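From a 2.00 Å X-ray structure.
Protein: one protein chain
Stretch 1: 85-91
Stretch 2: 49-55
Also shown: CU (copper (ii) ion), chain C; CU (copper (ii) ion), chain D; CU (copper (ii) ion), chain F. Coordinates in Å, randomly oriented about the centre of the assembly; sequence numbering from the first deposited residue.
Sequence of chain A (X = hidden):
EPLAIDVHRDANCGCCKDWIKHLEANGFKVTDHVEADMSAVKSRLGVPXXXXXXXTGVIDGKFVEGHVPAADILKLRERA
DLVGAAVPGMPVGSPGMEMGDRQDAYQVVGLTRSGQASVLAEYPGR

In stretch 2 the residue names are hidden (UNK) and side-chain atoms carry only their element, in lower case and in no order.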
# COMPACT_ATOMS: atom_id res chain seq x y z
N ALA A 85 5.86 -1.11 -3.26
CA ALA A 85 5.48 -2.37 -2.65
C ALA A 85 3.96 -2.49 -2.71
O ALA A 85 3.26 -1.48 -2.63
CB ALA A 85 5.96 -2.50 -1.22
N ALA A 86 3.48 -3.72 -2.90
CA ALA A 86 2.06 -3.99 -3.08
C ALA A 86 1.63 -5.16 -2.21
O ALA A 86 2.37 -6.15 -2.07
CB ALA A 86 1.72 -4.36 -4.57
N VAL A 87 0.44 -5.03 -1.62
CA VAL A 87 -0.35 -6.18 -1.17
C VAL A 87 -1.55 -6.27 -2.11
O VAL A 87 -2.52 -5.52 -1.95
CB VAL A 87 -0.80 -6.05 0.29
CG1 VAL A 87 -1.72 -7.23 0.64
CG2 VAL A 87 0.41 -5.96 1.24
N PRO A 88 -1.52 -7.14 -3.12
CA PRO A 88 -2.61 -7.16 -4.10
C PRO A 88 -3.94 -7.55 -3.46
O PRO A 88 -3.98 -8.26 -2.45
CB PRO A 88 -2.16 -8.21 -5.11
CG PRO A 88 -0.67 -8.26 -4.96
CD PRO A 88 -0.41 -8.03 -3.49
N GLY A 89 -5.03 -7.07 -4.04
CA GLY A 89 -6.32 -7.48 -3.51
C GLY A 89 -6.59 -6.87 -2.14
O GLY A 89 -6.12 -5.77 -1.80
N MSE A 90 -7.36 -7.60 -1.34
CA MSE A 90 -7.66 -7.14 0.01
C MSE A 90 -7.73 -8.32 0.95
O MSE A 90 -8.82 -8.76 1.30
CB MSE A 90 -8.99 -6.36 0.06
CG MSE A 90 -9.09 -5.13 -0.84
SE MSE A 90 -10.84 -4.21 -0.71
CE MSE A 90 -12.01 -5.68 -1.26
N PRO A 91 -6.57 -8.84 1.34
CA PRO A 91 -6.55 -10.03 2.21
C PRO A 91 -7.06 -9.69 3.60
O PRO A 91 -6.66 -8.69 4.20
CB PRO A 91 -5.08 -10.44 2.24
CG PRO A 91 -4.33 -9.21 1.85
CD PRO A 91 -5.22 -8.45 0.91
N UNK A 49 -0.52 -4.64 -13.46
CA UNK A 49 -1.90 -4.97 -13.75
C UNK A 49 -2.59 -5.78 -12.65
O UNK A 49 -3.52 -5.27 -12.00
c UNK A 49 -1.91 -5.70 -15.11
c UNK A 49 -4.24 -5.06 -15.82
c UNK A 49 -3.27 -6.04 -15.65
c UNK A 49 -5.78 -6.67 -16.69
o UNK A 49 -7.01 -7.00 -17.19
c UNK A 49 -4.82 -7.66 -16.54
c UNK A 49 -3.57 -7.34 -16.03
c UNK A 49 -5.50 -5.37 -16.33
N UNK A 50 -2.16 -7.02 -12.41
CA UNK A 50 -2.83 -7.86 -11.43
C UNK A 50 -2.21 -7.76 -10.04
O UNK A 50 -2.24 -8.73 -9.26
o UNK A 50 -1.63 -9.95 -11.52
c UNK A 50 -2.85 -9.32 -11.89
N UNK A 51 -1.70 -6.58 -9.72
CA UNK A 51 -1.15 -6.36 -8.38
C UNK A 51 -1.93 -5.20 -7.75
O UNK A 51 -1.54 -4.77 -6.71
se UNK A 51 3.08 -6.76 -7.98
c UNK A 51 0.33 -6.04 -8.47
c UNK A 51 1.19 -7.09 -7.82
c UNK A 51 3.83 -8.42 -8.64
N UNK A 52 -2.99 -4.76 -8.42
CA UNK A 52 -3.78 -3.65 -7.92
C UNK A 52 -4.58 -4.00 -6.68
O UNK A 52 -4.86 -5.16 -6.37
N UNK A 53 -4.98 -2.96 -5.97
CA UNK A 53 -5.75 -3.12 -4.75
C UNK A 53 -6.77 -1.99 -4.75
O UNK A 53 -7.07 -1.41 -5.80
o UNK A 53 -5.47 -3.44 -2.33
c UNK A 53 -4.80 -3.14 -3.54
N UNK A 54 -7.29 -1.66 -3.56
CA UNK A 54 -8.37 -0.68 -3.41
C UNK A 54 -7.87 0.75 -3.21
O UNK A 54 -8.68 1.69 -3.22
s UNK A 54 -8.14 -1.51 -0.78
c UNK A 54 -9.22 -1.10 -2.20
N UNK A 55 -6.58 0.95 -2.97
CA UNK A 55 -6.05 2.30 -2.82
C UNK A 55 -4.58 2.30 -3.22
O UNK A 55 -3.94 1.25 -3.25
c UNK A 55 -4.06 1.99 -0.15
n UNK A 55 -3.84 1.09 0.87
c UNK A 55 -5.40 2.03 -0.37
c UNK A 55 -5.01 0.62 1.28
n UNK A 55 -5.96 1.16 0.54
c UNK A 55 -6.21 2.81 -1.37
CU CU C . -8.02 0.56 0.10
CU CU D . -9.11 -1.80 1.28
CU CU F . -11.29 -3.97 1.65

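Position 49 carries one carbon followed by a ring of six carbons bearing a single oxygen, a phenol, and none of these atoms comes near stretch 1. It is Tyr 49, outside the contact.

Position 50 has one carbon and one oxygen, unbranched. Its approach is made by the backbone, whose O lies 4.2 Å from CB of Pro 88. The short hydroxyl side chain identifies Ser 50.

Position 51 shows two carbons, a selenium and a terminal carbon in an unbranched chain. The second carbon sits 3.6 Å from CG of Pro 88 and 4.3 Å from CB of Ala 86. A selenium in this place defines selenomethionine, Met 51. Beyond CG the chain leads away from stretch 1.

Position 52 has no side-chain atoms, so it is Gly 52. Its backbone O accepts a hydrogen bond from N of Gly 89 at 3.0 Å, with an N-H...O angle of 178°. A CB here would point away from stretch 1 and find room, so this contact does not by itself require glycine.

Position 53 again has one carbon and one oxygen. The CA-to-CB bond points toward stretch 1, and the oxygen lies 2.5 Å from O of Gly 89. This is Ser 53, chi1 t; its OG donates a very short hydrogen bond to that carbonyl.

Position 54 has one carbon and one sulfur, the sulfur 3.7 Å from CG of Met 90. With no carbon beyond the sulfur, the residue is Cys 54. Its SG binds two copper ions, those of chains C and D, at 2.3 Å each.

Position 55 bears one carbon and a five-membered ring of three carbons and two nitrogens, an imidazole, which makes no contact with stretch 1. It is His 55, and its ND1 binds the chain C copper at 2.2 Å.

The contact buries 310 Å² and centres on two hydrogen bonds between Gly 89 and neighbouring residues: its N meets Gly 52, its O meets Ser 53. Gly 89 adopts a phi of 70°, which by itself favours glycine. Apolar packing flanks this polar pair: Met 51 against Ala 86 and Pro 88, and CB of Cys 54 against CG of Met 90 at 4.3 Å. Both partners in the latter pair also bind metal, since SE of Met 90 lies 2.4 Å from the chain F copper. One cost remains: O of Met 51 is buried without a polar partner, 3.9 Å from CB of Ala 86.

Stretch 2 49-55: YSMGSCH
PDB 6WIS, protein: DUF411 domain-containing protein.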